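Local coordinates for protein Exo-arabinanase (Penicillium chrysogenum, PDB 3A72) that acts as an exo-1,5-alpha-L-arabinanase, a glycoside hydrolase that binds arabinobiose in its cleft and probably trims alpha-1,5-linked arabinan from chain ends, at residues Ser44-Ala49 with Gly78-Pro83; Ser68-Thr73 with Val117-Gln122; Gly138-Asn143 with Pro148-Phe153; Thr10-Pro15 with Pro53-Lys58. All coordinates share one frame; numbering follows the deposited sequence.

Contact 1: Ser44-Ala49 with Gly78-Pro83. With AHR (alpha-L-arabinofuranose), chain B.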
loop_
_atom_site.group_PDB
_atom_site.type_symbol
_atom_site.label_atom_id
_atom_site.label_comp_id
_atom_site.label_asym_id
_atom_site.label_seq_id
_atom_site.Cartn_x
_atom_site.Cartn_y
_atom_site.Cartn_z
ATOM N N SER A 44 8.082 16.470 7.943
ATOM C CA SER A 44 9.041 17.286 8.681
ATOM C C SER A 44 9.147 18.650 7.992
ATOM O O SER A 44 9.035 18.790 6.791
ATOM C CB SER A 44 10.350 16.570 8.804
ATOM O OG SER A 44 10.910 16.238 7.530
ATOM N N PRO A 45 9.455 19.702 8.791
ATOM C CA PRO A 45 9.698 21.003 8.170
ATOM C C PRO A 45 10.948 21.004 7.329
ATOM O O PRO A 45 11.960 20.367 7.661
ATOM C CB PRO A 45 9.913 21.922 9.406
ATOM C CG PRO A 45 9.696 21.160 10.596
ATOM C CD PRO A 45 9.588 19.715 10.258
ATOM N N GLU A 46 10.891 21.686 6.166
ATOM C CA GLU A 46 11.945 21.712 5.187
ATOM C C GLU A 46 12.505 23.106 5.061
ATOM O O GLU A 46 11.751 24.091 5.237
ATOM C CB GLU A 46 11.377 21.290 3.818
ATOM C CG GLU A 46 10.779 19.884 3.789
ATOM C CD GLU A 46 10.246 19.555 2.428
ATOM O OE1 GLU A 46 9.204 20.154 2.057
ATOM O OE2 GLU A 46 10.853 18.728 1.695
ATOM N N PRO A 47 13.769 23.266 4.702
ATOM C CA PRO A 47 14.776 22.209 4.483
ATOM C C PRO A 47 15.219 21.595 5.796
ATOM O O PRO A 47 15.006 22.140 6.918
ATOM C CB PRO A 47 15.955 22.988 3.843
ATOM C CG PRO A 47 15.813 24.344 4.412
ATOM C CD PRO A 47 14.315 24.642 4.507
ATOM N N PRO A 48 15.898 20.472 5.764
ATOM C CA PRO A 48 16.214 19.729 4.552
ATOM C C PRO A 48 15.051 18.961 4.005
ATOM O O PRO A 48 13.960 18.923 4.596
ATOM C CB PRO A 48 17.274 18.708 5.041
ATOM C CG PRO A 48 16.959 18.521 6.470
ATOM C CD PRO A 48 16.453 19.837 6.975
ATOM N N ALA A 49 15.216 18.357 2.868
ATOM C CA ALA A 49 14.112 17.696 2.159
ATOM C C ALA A 49 13.572 16.492 2.964
ATOM O O ALA A 49 14.322 15.775 3.635
ATOM C CB ALA A 49 14.570 17.216 0.792
ATOM N N GLY A 78 12.704 15.587 -2.140
ATOM C CA GLY A 78 12.066 15.029 -0.943
ATOM C C GLY A 78 11.293 13.769 -1.306
ATOM O O GLY A 78 10.510 13.762 -2.258
ATOM N N LEU A 79 11.551 12.710 -0.526
ATOM C CA LEU A 79 10.732 11.469 -0.658
ATOM C C LEU A 79 9.516 11.679 0.198
ATOM O O LEU A 79 9.569 11.586 1.434
ATOM C CB LEU A 79 11.537 10.242 -0.278
ATOM C CG LEU A 79 12.773 9.965 -1.120
ATOM C CD1 LEU A 79 13.346 8.585 -0.809
ATOM C CD2 LEU A 79 12.503 10.142 -2.637
ATOM N N ARG A 80 8.435 12.088 -0.448
ATOM C CA ARG A 80 7.337 12.787 0.189
ATOM C C ARG A 80 6.069 12.002 0.383
ATOM O O ARG A 80 5.451 12.053 1.454
ATOM C CB ARG A 80 7.038 14.083 -0.608
ATOM C CG ARG A 80 6.081 15.037 0.104
ATOM C CD ARG A 80 5.892 16.370 -0.685
ATOM N NE ARG A 80 7.193 16.972 -0.990
ATOM C CZ ARG A 80 7.933 17.680 -0.182
ATOM N NH1 ARG A 80 7.456 18.064 1.017
ATOM N NH2 ARG A 80 9.144 18.058 -0.555
ATOM N N TYR A 81 5.627 11.312 -0.680
ATOM C CA TYR A 81 4.346 10.624 -0.688
ATOM C C TYR A 81 4.522 9.109 -0.992
ATOM O O TYR A 81 5.359 8.709 -1.802
ATOM C CB TYR A 81 3.394 11.157 -1.727
ATOM C CG TYR A 81 2.722 12.491 -1.449
ATOM C CD1 TYR A 81 2.797 13.148 -0.212
ATOM C CD2 TYR A 81 1.973 13.098 -2.471
ATOM C CE1 TYR A 81 2.149 14.376 -0.017
ATOM C CE2 TYR A 81 1.347 14.290 -2.285
ATOM C CZ TYR A 81 1.442 14.934 -1.043
ATOM O OH TYR A 81 0.788 16.146 -0.813
ATOM N N GLN A 82 3.658 8.335 -0.351
ATOM C CA GLN A 82 3.292 7.003 -0.825
ATOM C C GLN A 82 4.469 6.023 -0.924
ATOM O O GLN A 82 4.718 5.414 -1.939
ATOM C CB GLN A 82 2.563 7.127 -2.168
ATOM C CG GLN A 82 1.282 7.939 -2.016
ATOM C CD GLN A 82 0.989 8.929 -3.117
ATOM O OE1 GLN A 82 1.472 8.784 -4.258
ATOM N NE2 GLN A 82 0.166 9.911 -2.810
ATOM N N PRO A 83 5.156 5.809 0.219
ATOM C CA PRO A 83 6.203 4.786 0.244
ATOM C C PRO A 83 5.595 3.405 0.111
ATOM O O PRO A 83 4.387 3.166 0.281
ATOM C CB PRO A 83 6.822 4.961 1.639
ATOM C CG PRO A 83 5.666 5.435 2.485
ATOM C CD PRO A 83 4.909 6.368 1.543
HETATM O O5 AHR B . -0.582 10.247 -0.007
HETATM C C5 AHR B . -0.736 11.687 0.155
HETATM C C4 AHR B . -2.077 12.094 -0.418
HETATM O O4 AHR B . -2.049 11.844 -1.864
HETATM C C3 AHR B . -2.284 13.601 -0.361
HETATM O O3 AHR B . -2.826 14.018 0.909
HETATM C C2 AHR B . -3.348 13.782 -1.463
HETATM O O2 AHR B . -3.341 15.114 -2.026
HETATM C C1 AHR B . -2.931 12.751 -2.521
#
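Glu46 OE2 is gripped twice: Arg80 NH2 donates to it at 2.9 Å, and the backbone N of Val50 reaches it as well. The other oxygen repeats the pattern, with Glu46 OE1 bound to Arg80 NH1 at 2.9 Å and to the hydroxyl of Thr109. Arg80 thus meets the carboxylate end-on, one nitrogen to each oxygen. The salt bridge is not flat, because the two planes stand 56° apart: OE2 offers its syn lone pair, whereas OE1 is met from above the carboxylate plane. Arg80 sets out with CG opposite its backbone N (chi1 -169°) and bends at chi3, which turns the guanidinium toward the loop; NE is held by the carbonyl of Ile107. Next along the loop, Ala49 CB lies 3.8 Å from Gly78 CA, where the backbone takes angles suited to glycine.

Arg80 and Tyr81 form a classic beta bulge opposite Ser105, and from Tyr81 on the chain lines the sugar site. There C5 of the chain B arabinofuranose sits 3.7 Å above the centre of the Tyr81 ring, and Gln82 NE2 donates an almost straight bond (170°) to its O5 at 2.9 Å. With several donors sharing its charge, Glu46 is probably ionised, and the ion pair fastens the loop 44-49 to the backbone that presents two sugar-binding side chains.

Contact 2: Ser68-Thr73 with Val117-Gln122; sequences SRVHDT and VLYASQ
Tyr119, Val70 and Thr73 join neighbouring blades of a six-bladed beta-propeller: Val70 lies on the outermost strand of one blade, 65-70, and Tyr119 on the third strand of the next, 114-121. The seam illustrates how propeller blades pack face against face, since the strands lie too far apart for backbone pairing (8.0 Å between the CA atoms of Val70 and Tyr119) and side chains fill the interval.

The phenol ring contributes the most surface. Val70 holds CG1 opposite its backbone N (chi1 -168°), which carries that methyl over one face of the ring in a CH-pi contact; CG1 lies 4.1 Å from the centroid, displaced toward the rim and 3.8 Å from Tyr119 CG. The two side chains run past one another in opposite directions. Val117 CG2, from the same strand as the tyrosine, comes to the ring's edge in its plane.

Near the hydroxyl end of the ring, segment 68-73 leaves strand 65-70 through an inverse gamma turn centred on Asp72, whose carboxylate is held by the hydroxyl of Ser106 and the backbone N of Gly78. This turn brings Thr73 to the phenol. With chi1 at 60°, its hydroxyl sits at the ring's edge, near the ring plane, and Thr73 OG1 and Tyr119 OH share a hydrogen bond of 2.8 Å, which either may donate.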
loop_
_atom_site.group_PDB
_atom_site.type_symbol
_atom_site.label_atom_id
_atom_site.label_comp_id
_atom_site.label_asym_id
_atom_site.label_seq_id
_atom_site.Cartn_x
_atom_site.Cartn_y
_atom_site.Cartn_z
ATOM N N SER A 68 17.119 3.667 10.054
ATOM C CA SER A 68 17.672 4.375 8.873
ATOM C C SER A 68 16.588 5.330 8.377
ATOM O O SER A 68 15.441 5.332 8.846
ATOM C CB SER A 68 18.100 3.426 7.798
ATOM O OG SER A 68 16.957 2.742 7.264
ATOM N N ARG A 69 17.008 6.136 7.408
ATOM C CA ARG A 69 16.129 7.020 6.650
ATOM C C ARG A 69 16.460 6.935 5.175
ATOM O O ARG A 69 17.658 6.850 4.830
ATOM C CB ARG A 69 16.284 8.482 7.145
ATOM C CG ARG A 69 15.869 8.668 8.574
ATOM C CD ARG A 69 16.294 10.048 9.074
ATOM N NE ARG A 69 15.882 10.167 10.442
ATOM C CZ ARG A 69 16.025 11.206 11.225
ATOM N NH1 ARG A 69 16.566 12.293 10.708
ATOM N NH2 ARG A 69 15.602 11.166 12.465
ATOM N N VAL A 70 15.439 6.931 4.333
ATOM C CA VAL A 70 15.653 6.932 2.880
ATOM C C VAL A 70 15.496 8.376 2.422
ATOM O O VAL A 70 14.403 8.958 2.497
ATOM C CB VAL A 70 14.724 5.983 2.150
ATOM C CG1 VAL A 70 15.223 5.825 0.700
ATOM C CG2 VAL A 70 14.666 4.599 2.850
ATOM N N HIS A 71 16.618 8.963 1.964
ATOM C CA HIS A 71 16.642 10.336 1.503
ATOM C C HIS A 71 16.602 10.388 -0.030
ATOM O O HIS A 71 16.990 9.455 -0.735
ATOM C CB HIS A 71 17.922 11.018 1.968
ATOM C CG HIS A 71 18.069 11.120 3.420
ATOM N ND1 HIS A 71 17.579 12.129 4.188
ATOM C CD2 HIS A 71 18.698 10.283 4.267
ATOM C CE1 HIS A 71 17.909 11.882 5.486
ATOM N NE2 HIS A 71 18.582 10.798 5.547
ATOM N N ASP A 72 16.123 11.562 -0.511
ATOM C CA ASP A 72 16.006 11.785 -1.949
ATOM C C ASP A 72 17.340 12.188 -2.532
ATOM O O ASP A 72 17.626 13.358 -2.822
ATOM C CB ASP A 72 14.962 12.848 -2.235
ATOM C CG ASP A 72 14.652 12.957 -3.739
ATOM O OD1 ASP A 72 15.323 12.272 -4.550
ATOM O OD2 ASP A 72 13.732 13.754 -4.064
ATOM N N THR A 73 18.222 11.191 -2.698
ATOM C CA THR A 73 19.528 11.398 -3.262
ATOM C C THR A 73 19.494 11.579 -4.781
ATOM O O THR A 73 20.451 12.076 -5.357
ATOM C CB THR A 73 20.469 10.216 -2.919
ATOM O OG1 THR A 73 19.900 9.038 -3.461
ATOM C CG2 THR A 73 20.659 10.111 -1.424
ATOM N N VAL A 117 10.202 6.522 -7.501
ATOM C CA VAL A 117 11.595 6.061 -7.529
ATOM C C VAL A 117 11.725 4.787 -6.697
ATOM O O VAL A 117 10.918 4.510 -5.808
ATOM C CB VAL A 117 12.533 7.155 -7.052
ATOM C CG1 VAL A 117 12.543 8.331 -8.035
ATOM C CG2 VAL A 117 12.272 7.602 -5.623
ATOM N N LEU A 118 12.759 4.028 -7.011
ATOM C CA LEU A 118 13.072 2.752 -6.404
ATOM C C LEU A 118 14.462 2.803 -5.761
ATOM O O LEU A 118 15.440 3.089 -6.455
ATOM C CB LEU A 118 13.001 1.599 -7.443
ATOM C CG LEU A 118 13.114 0.207 -6.861
ATOM C CD1 LEU A 118 11.917 -0.160 -6.052
ATOM C CD2 LEU A 118 13.360 -0.784 -7.995
ATOM N N TYR A 119 14.522 2.504 -4.469
ATOM C CA TYR A 119 15.722 2.373 -3.660
ATOM C C TYR A 119 15.841 0.921 -3.194
ATOM O O TYR A 119 14.867 0.203 -3.009
ATOM C CB TYR A 119 15.648 3.316 -2.420
ATOM C CG TYR A 119 16.064 4.724 -2.794
ATOM C CD1 TYR A 119 17.312 5.199 -2.469
ATOM C CD2 TYR A 119 15.230 5.583 -3.504
ATOM C CE1 TYR A 119 17.720 6.470 -2.804
ATOM C CE2 TYR A 119 15.619 6.845 -3.889
ATOM C CZ TYR A 119 16.870 7.296 -3.535
ATOM O OH TYR A 119 17.239 8.560 -3.977
ATOM N N ALA A 120 17.090 0.482 -2.970
ATOM C CA ALA A 120 17.361 -0.879 -2.513
ATOM C C ALA A 120 18.340 -0.855 -1.354
ATOM O O ALA A 120 19.287 -0.043 -1.291
ATOM C CB ALA A 120 17.936 -1.714 -3.620
ATOM N N SER A 121 18.150 -1.807 -0.457
ATOM C CA SER A 121 19.025 -2.079 0.645
ATOM C C SER A 121 19.431 -3.547 0.642
ATOM O O SER A 121 18.562 -4.437 0.488
ATOM C CB SER A 121 18.301 -1.799 1.985
ATOM O OG SER A 121 19.082 -2.243 3.088
ATOM N N GLN A 122 20.724 -3.808 0.784
ATOM C CA GLN A 122 21.237 -5.149 0.830
ATOM C C GLN A 122 21.517 -5.600 2.248
ATOM O O GLN A 122 21.980 -6.757 2.409
ATOM C CB GLN A 122 22.509 -5.245 -0.008
ATOM C CG GLN A 122 22.385 -4.743 -1.400
ATOM C CD GLN A 122 21.339 -5.415 -2.231
ATOM O OE1 GLN A 122 20.853 -6.567 -2.050
ATOM N NE2 GLN A 122 20.978 -4.680 -3.263
#

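Contact 3: Gly138-Asn143 with Pro148-Phe153; sequences GEARPN and PVWEPF. With AHR (alpha-L-arabinofuranose), chain C; AHR (alpha-L-arabinofuranose), chain B.
Trp150 carries its CG beside the backbone N (chi1 -42°) and turns its indole at chi2 100°, which swings the six-membered ring against the loop residues Ala140 to Pro142. The setting is the sugar-binding cleft of a six-bladed beta-propeller, where Trp150 belongs to the first strand of a blade, 149-157, and the loop 138-143 leads in from the preceding blade.

Each face of the indole has a partner. Pro148 CB packs on one, offset toward the rim; on the opposite face C5 of the chain C arabinofuranose lies 3.6 Å above the plane and over the centre, an example of the carbohydrate-aromatic platform common in glycoside hydrolases. The far corner of the ring abuts backbone, with Trp150 CH2 3.3 Å from Ala140 C. Pro142 crosses the indole at about a right angle, its CD 4.0 Å from Trp150 CH2, and touches both sugar units.

Two inverse gamma turns, centred on Ala140 and Pro142, shape this loop. Between them Arg141 NH1 binds Glu139 OE2 at 2.9 Å in a salt bridge, while the carbonyl O of Glu139 lies against the Pro148 ring, 3.2 Å from its CB. Next to the platform, Glu151 reaches the chain C sugar with both oxygens: OE1 stands 2.9 Å from O2, and OE2 3.1 Å from C1.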
loop_
_atom_site.group_PDB
_atom_site.type_symbol
_atom_site.label_atom_id
_atom_site.label_comp_id
_atom_site.label_asym_id
_atom_site.label_seq_id
_atom_site.Cartn_x
_atom_site.Cartn_y
_atom_site.Cartn_z
ATOM N N GLY A 138 3.027 14.674 -13.355
ATOM C CA GLY A 138 2.779 16.077 -13.049
ATOM C C GLY A 138 2.394 16.355 -11.621
ATOM O O GLY A 138 2.812 15.678 -10.673
ATOM N N GLU A 139 1.666 17.454 -11.468
ATOM C CA GLU A 139 1.401 18.119 -10.196
ATOM C C GLU A 139 0.729 17.153 -9.209
ATOM O O GLU A 139 -0.257 16.485 -9.547
ATOM C CB GLU A 139 0.505 19.301 -10.478
ATOM C CG GLU A 139 -0.024 20.044 -9.251
ATOM C CD GLU A 139 -1.046 21.084 -9.584
ATOM O OE1 GLU A 139 -0.990 21.587 -10.763
ATOM O OE2 GLU A 139 -1.901 21.436 -8.765
ATOM N N ALA A 140 1.261 17.129 -7.972
ATOM C CA ALA A 140 0.844 16.183 -6.928
ATOM C C ALA A 140 -0.408 16.622 -6.208
ATOM O O ALA A 140 -0.432 16.725 -4.977
ATOM C CB ALA A 140 1.995 15.999 -5.978
ATOM N N ARG A 141 -1.473 16.845 -6.989
ATOM C CA ARG A 141 -2.799 17.073 -6.401
ATOM C C ARG A 141 -3.819 16.218 -7.190
ATOM O O ARG A 141 -3.725 16.120 -8.411
ATOM C CB ARG A 141 -3.248 18.536 -6.458
ATOM C CG ARG A 141 -2.403 19.439 -5.589
ATOM C CD ARG A 141 -2.989 20.851 -5.566
ATOM N NE ARG A 141 -2.210 21.780 -4.716
ATOM C CZ ARG A 141 -1.189 22.505 -5.079
ATOM N NH1 ARG A 141 -0.757 22.486 -6.325
ATOM N NH2 ARG A 141 -0.572 23.270 -4.177
ATOM N N PRO A 142 -4.785 15.637 -6.492
ATOM C CA PRO A 142 -5.749 14.711 -7.114
ATOM C C PRO A 142 -6.910 15.441 -7.752
ATOM O O PRO A 142 -8.056 15.225 -7.390
ATOM C CB PRO A 142 -6.161 13.800 -5.985
ATOM C CG PRO A 142 -6.171 14.764 -4.810
ATOM C CD PRO A 142 -4.881 15.600 -5.023
ATOM N N ASN A 143 -6.611 16.315 -8.692
ATOM C CA ASN A 143 -7.600 17.047 -9.459
ATOM C C ASN A 143 -7.567 16.593 -10.897
ATOM O O ASN A 143 -6.512 16.338 -11.459
ATOM C CB ASN A 143 -7.336 18.560 -9.407
ATOM C CG ASN A 143 -7.541 19.132 -8.035
ATOM O OD1 ASN A 143 -8.696 19.350 -7.590
ATOM N ND2 ASN A 143 -6.541 19.407 -7.341
ATOM N N PRO A 148 -0.403 13.677 -12.399
ATOM C CA PRO A 148 0.477 12.934 -11.479
ATOM C C PRO A 148 0.376 11.412 -11.621
ATOM O O PRO A 148 -0.585 10.848 -12.143
ATOM C CB PRO A 148 -0.053 13.352 -10.090
ATOM C CG PRO A 148 -1.532 13.638 -10.342
ATOM C CD PRO A 148 -1.499 14.328 -11.674
ATOM N N VAL A 149 1.391 10.775 -11.048
ATOM C CA VAL A 149 1.385 9.369 -10.738
ATOM C C VAL A 149 1.430 9.211 -9.219
ATOM O O VAL A 149 1.921 10.103 -8.496
ATOM C CB VAL A 149 2.551 8.620 -11.388
ATOM C CG1 VAL A 149 2.425 8.665 -12.899
ATOM C CG2 VAL A 149 3.908 9.143 -10.933
ATOM N N TRP A 150 0.915 8.078 -8.711
ATOM C CA TRP A 150 0.740 7.901 -7.276
ATOM C C TRP A 150 0.829 6.442 -6.846
ATOM O O TRP A 150 0.453 5.526 -7.598
ATOM C CB TRP A 150 -0.611 8.348 -6.898
ATOM C CG TRP A 150 -1.326 9.558 -7.372
ATOM C CD1 TRP A 150 -2.281 9.625 -8.340
ATOM C CD2 TRP A 150 -1.227 10.886 -6.816
ATOM N NE1 TRP A 150 -2.716 10.891 -8.414
ATOM C CE2 TRP A 150 -2.144 11.697 -7.490
ATOM C CE3 TRP A 150 -0.433 11.450 -5.825
ATOM C CZ2 TRP A 150 -2.337 13.021 -7.180
ATOM C CZ3 TRP A 150 -0.639 12.786 -5.489
ATOM C CH2 TRP A 150 -1.589 13.542 -6.175
ATOM N N GLU A 151 1.161 6.211 -5.583
ATOM C CA GLU A 151 0.710 5.002 -4.853
ATOM C C GLU A 151 1.278 3.682 -5.406
ATOM O O GLU A 151 0.521 2.755 -5.723
ATOM C CB GLU A 151 -0.798 4.965 -4.773
ATOM C CG GLU A 151 -1.397 6.145 -4.001
ATOM C CD GLU A 151 -2.698 6.656 -4.526
ATOM O OE1 GLU A 151 -3.250 6.206 -5.532
ATOM O OE2 GLU A 151 -3.267 7.646 -3.877
ATOM N N PRO A 152 2.585 3.519 -5.448
ATOM C CA PRO A 152 3.154 2.259 -5.917
ATOM C C PRO A 152 2.837 1.068 -4.994
ATOM O O PRO A 152 2.800 1.199 -3.747
ATOM C CB PRO A 152 4.664 2.490 -5.913
ATOM C CG PRO A 152 4.862 3.566 -4.868
ATOM C CD PRO A 152 3.664 4.485 -5.048
ATOM N N PHE A 153 2.673 -0.077 -5.623
ATOM C CA PHE A 153 2.546 -1.371 -4.954
ATOM C C PHE A 153 3.432 -2.358 -5.718
ATOM O O PHE A 153 3.292 -2.448 -6.945
ATOM C CB PHE A 153 1.075 -1.848 -4.923
ATOM C CG PHE A 153 0.909 -3.112 -4.092
ATOM C CD1 PHE A 153 0.610 -3.008 -2.749
ATOM C CD2 PHE A 153 1.113 -4.355 -4.647
ATOM C CE1 PHE A 153 0.558 -4.138 -1.954
ATOM C CE2 PHE A 153 1.068 -5.497 -3.848
ATOM C CZ PHE A 153 0.804 -5.378 -2.527
HETATM O O5 AHR C . -4.106 12.092 -2.945
HETATM C C5 AHR C . -3.881 11.204 -4.088
HETATM C C4 AHR C . -5.185 10.541 -4.430
HETATM O O4 AHR C . -5.512 9.629 -3.373
HETATM C C3 AHR C . -5.105 9.697 -5.697
HETATM O O3 AHR C . -5.423 10.510 -6.840
HETATM C C2 AHR C . -6.173 8.608 -5.429
HETATM O O2 AHR C . -5.853 7.349 -6.017
HETATM C C1 AHR C . -6.277 8.543 -3.906
HETATM O O1 AHR C . -7.645 8.803 -3.479
HETATM O O5 AHR B . -0.582 10.247 -0.007
HETATM C C5 AHR B . -0.736 11.687 0.155
HETATM C C4 AHR B . -2.077 12.094 -0.418
HETATM O O4 AHR B . -2.049 11.844 -1.864
HETATM C C3 AHR B . -2.284 13.601 -0.361
HETATM O O3 AHR B . -2.826 14.018 0.909
HETATM C C2 AHR B . -3.348 13.782 -1.463
HETATM O O2 AHR B . -3.341 15.114 -2.026
HETATM C C1 AHR B . -2.931 12.751 -2.521
#

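Contact 4: Thr10-Pro15 with Pro53-Lys58; sequences TIFSPP and PIYRSK
Phe12 and Tyr55 form an oblique aromatic pair, neither stacked nor edge-to-face, with ring planes at 58° and centroids 5.8 Å apart. One face of the Phe12 ring carries the backbone N of Pro14 near its rim, and both rings also meet Trp40. The closest approach is made by the phenol oxygen, Tyr55 OH lying 3.4 Å from Phe12 CD1, so the tyrosine crosses the phenylalanine with its far end.

Nearer its root, Tyr55 is lined by Ile11. The methyl CG2, set opposite the backbone N of Ile11, rests 3.9 Å from Tyr55 CD2, and the carbonyl O of Ile11 comes within 3.5 Å of CE2. Ile11 and Phe12 form a classic beta bulge opposite Val344, consistent with two successive residues reaching one ring. Strand 6-10 is the outer strand of the propeller's last blade and 52-57 belongs to the first, so the packing lies beside the closure of the ring of blades, where the N-terminal strand completes the last blade, as in many beta-propellers.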
loop_
_atom_site.group_PDB
_atom_site.type_symbol
_atom_site.label_atom_id
_atom_site.label_comp_id
_atom_site.label_asym_id
_atom_site.label_seq_id
_atom_site.Cartn_x
_atom_site.Cartn_y
_atom_site.Cartn_z
ATOM N N THR A 10 2.410 2.586 20.052
ATOM C CA THR A 10 2.973 3.710 19.319
ATOM C C THR A 10 4.301 3.365 18.661
ATOM O O THR A 10 5.256 2.956 19.330
ATOM C CB THR A 10 3.267 4.868 20.242
ATOM O OG1 THR A 10 2.153 5.176 20.963
ATOM C CG2 THR A 10 3.634 6.119 19.465
ATOM N N ILE A 11 4.362 3.511 17.365
ATOM C CA ILE A 11 5.615 3.406 16.650
ATOM C C ILE A 11 6.327 4.751 16.627
ATOM O O ILE A 11 7.527 4.844 16.882
ATOM C CB ILE A 11 5.398 2.902 15.186
ATOM C CG1 ILE A 11 4.695 1.537 15.187
ATOM C CG2 ILE A 11 6.728 2.893 14.451
ATOM C CD1 ILE A 11 4.522 0.911 13.828
ATOM N N PHE A 12 5.569 5.816 16.305
ATOM C CA PHE A 12 6.115 7.163 16.227
ATOM C C PHE A 12 5.033 8.187 16.507
ATOM O O PHE A 12 3.955 8.156 15.864
ATOM C CB PHE A 12 6.686 7.426 14.826
ATOM C CG PHE A 12 7.213 8.818 14.580
ATOM C CD1 PHE A 12 8.249 9.329 15.307
ATOM C CD2 PHE A 12 6.655 9.608 13.599
ATOM C CE1 PHE A 12 8.774 10.569 15.054
ATOM C CE2 PHE A 12 7.159 10.858 13.325
ATOM C CZ PHE A 12 8.217 11.344 14.049
ATOM N N SER A 13 5.283 9.088 17.439
ATOM C CA SER A 13 4.431 10.223 17.709
ATOM C C SER A 13 5.137 11.470 17.235
ATOM O O SER A 13 6.214 11.801 17.780
ATOM C CB SER A 13 4.093 10.353 19.209
ATOM O OG SER A 13 3.022 11.304 19.444
ATOM N N PRO A 14 4.652 12.139 16.211
ATOM C CA PRO A 14 5.420 13.201 15.580
ATOM C C PRO A 14 5.476 14.462 16.452
ATOM O O PRO A 14 4.534 14.764 17.205
ATOM C CB PRO A 14 4.669 13.497 14.319
ATOM C CG PRO A 14 3.237 13.155 14.621
ATOM C CD PRO A 14 3.367 11.912 15.493
ATOM N N PRO A 15 6.567 15.222 16.283
ATOM C CA PRO A 15 6.646 16.530 16.963
ATOM C C PRO A 15 5.572 17.462 16.477
ATOM O O PRO A 15 5.125 17.409 15.317
ATOM C CB PRO A 15 7.995 17.062 16.522
ATOM C CG PRO A 15 8.782 15.990 15.916
ATOM C CD PRO A 15 7.766 14.959 15.502
ATOM N N PRO A 53 11.328 7.553 6.977
ATOM C CA PRO A 53 11.993 6.902 8.111
ATOM C C PRO A 53 11.732 5.406 8.061
ATOM O O PRO A 53 10.688 4.987 7.630
ATOM C CB PRO A 53 11.332 7.521 9.329
ATOM C CG PRO A 53 9.984 7.927 8.852
ATOM C CD PRO A 53 10.121 8.290 7.391
ATOM N N ILE A 54 12.709 4.641 8.575
ATOM C CA ILE A 54 12.572 3.178 8.648
ATOM C C ILE A 54 12.695 2.795 10.098
ATOM O O ILE A 54 13.780 2.962 10.693
ATOM C CB ILE A 54 13.612 2.480 7.784
ATOM C CG1 ILE A 54 13.620 2.926 6.340
ATOM C CG2 ILE A 54 13.450 0.964 7.885
ATOM C CD1 ILE A 54 12.371 2.629 5.567
ATOM N N TYR A 55 11.608 2.306 10.696
ATOM C CA TYR A 55 11.572 1.871 12.088
ATOM C C TYR A 55 11.458 0.366 12.109
ATOM O O TYR A 55 10.729 -0.236 11.334
ATOM C CB TYR A 55 10.411 2.502 12.841
ATOM C CG TYR A 55 10.669 3.907 13.379
ATOM C CD1 TYR A 55 11.127 4.926 12.570
ATOM C CD2 TYR A 55 10.373 4.213 14.691
ATOM C CE1 TYR A 55 11.321 6.174 13.056
ATOM C CE2 TYR A 55 10.564 5.489 15.197
ATOM C CZ TYR A 55 11.044 6.481 14.385
ATOM O OH TYR A 55 11.243 7.719 14.913
ATOM N N ARG A 56 12.165 -0.275 13.048
ATOM C CA ARG A 56 12.199 -1.727 13.177
ATOM C C ARG A 56 11.680 -2.177 14.526
ATOM O O ARG A 56 11.927 -1.524 15.544
ATOM C CB ARG A 56 13.643 -2.228 13.057
ATOM C CG ARG A 56 13.791 -3.736 13.193
ATOM C CD ARG A 56 15.140 -4.205 12.723
ATOM N NE ARG A 56 16.221 -3.731 13.574
ATOM C CZ ARG A 56 17.496 -3.725 13.262
ATOM N NH1 ARG A 56 17.870 -4.110 12.067
ATOM N NH2 ARG A 56 18.371 -3.302 14.204
ATOM N N SER A 57 10.998 -3.311 14.532
ATOM C CA SER A 57 10.667 -4.051 15.747
ATOM C C SER A 57 11.223 -5.441 15.651
ATOM O O SER A 57 10.972 -6.151 14.657
ATOM C CB SER A 57 9.149 -4.102 15.981
ATOM O OG SER A 57 8.875 -4.919 17.125
ATOM N N LYS A 58 11.940 -5.870 16.684
ATOM C CA LYS A 58 12.500 -7.218 16.819
ATOM C C LYS A 58 11.788 -8.037 17.870
ATOM O O LYS A 58 12.220 -9.143 18.201
ATOM C CB LYS A 58 14.014 -7.166 17.098
ATOM C CG LYS A 58 14.789 -6.611 15.915
ATOM C CD LYS A 58 16.269 -6.556 16.143
ATOM C CE LYS A 58 16.830 -7.902 16.332
ATOM N NZ LYS A 58 16.684 -8.900 15.297
#

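The four contacts follow the propeller from its closure toward the sugar. Contact 4 joins the last blade to the first; contact 2, about 17 Å away centre to centre, continues from it, since strands 52-57 and 65-70 are neighbours in one sheet and Ser68 O meets Ile54 N. Contact 1 crosses contact 2 along the chain and touches it where Leu79 packs on Val70 and Asp72. Contact 3 comes last in sequence, about 15 Å from contact 1 between centres; Gln82 OE1 accepts from the backbone N of Glu151, and both contacts touch the chain B sugar. Contacts 3 and 4 lie about 25 Å apart, centre to centre. Contact 1 thus links the blade seam of contact 2 to the sugar site of contact 3.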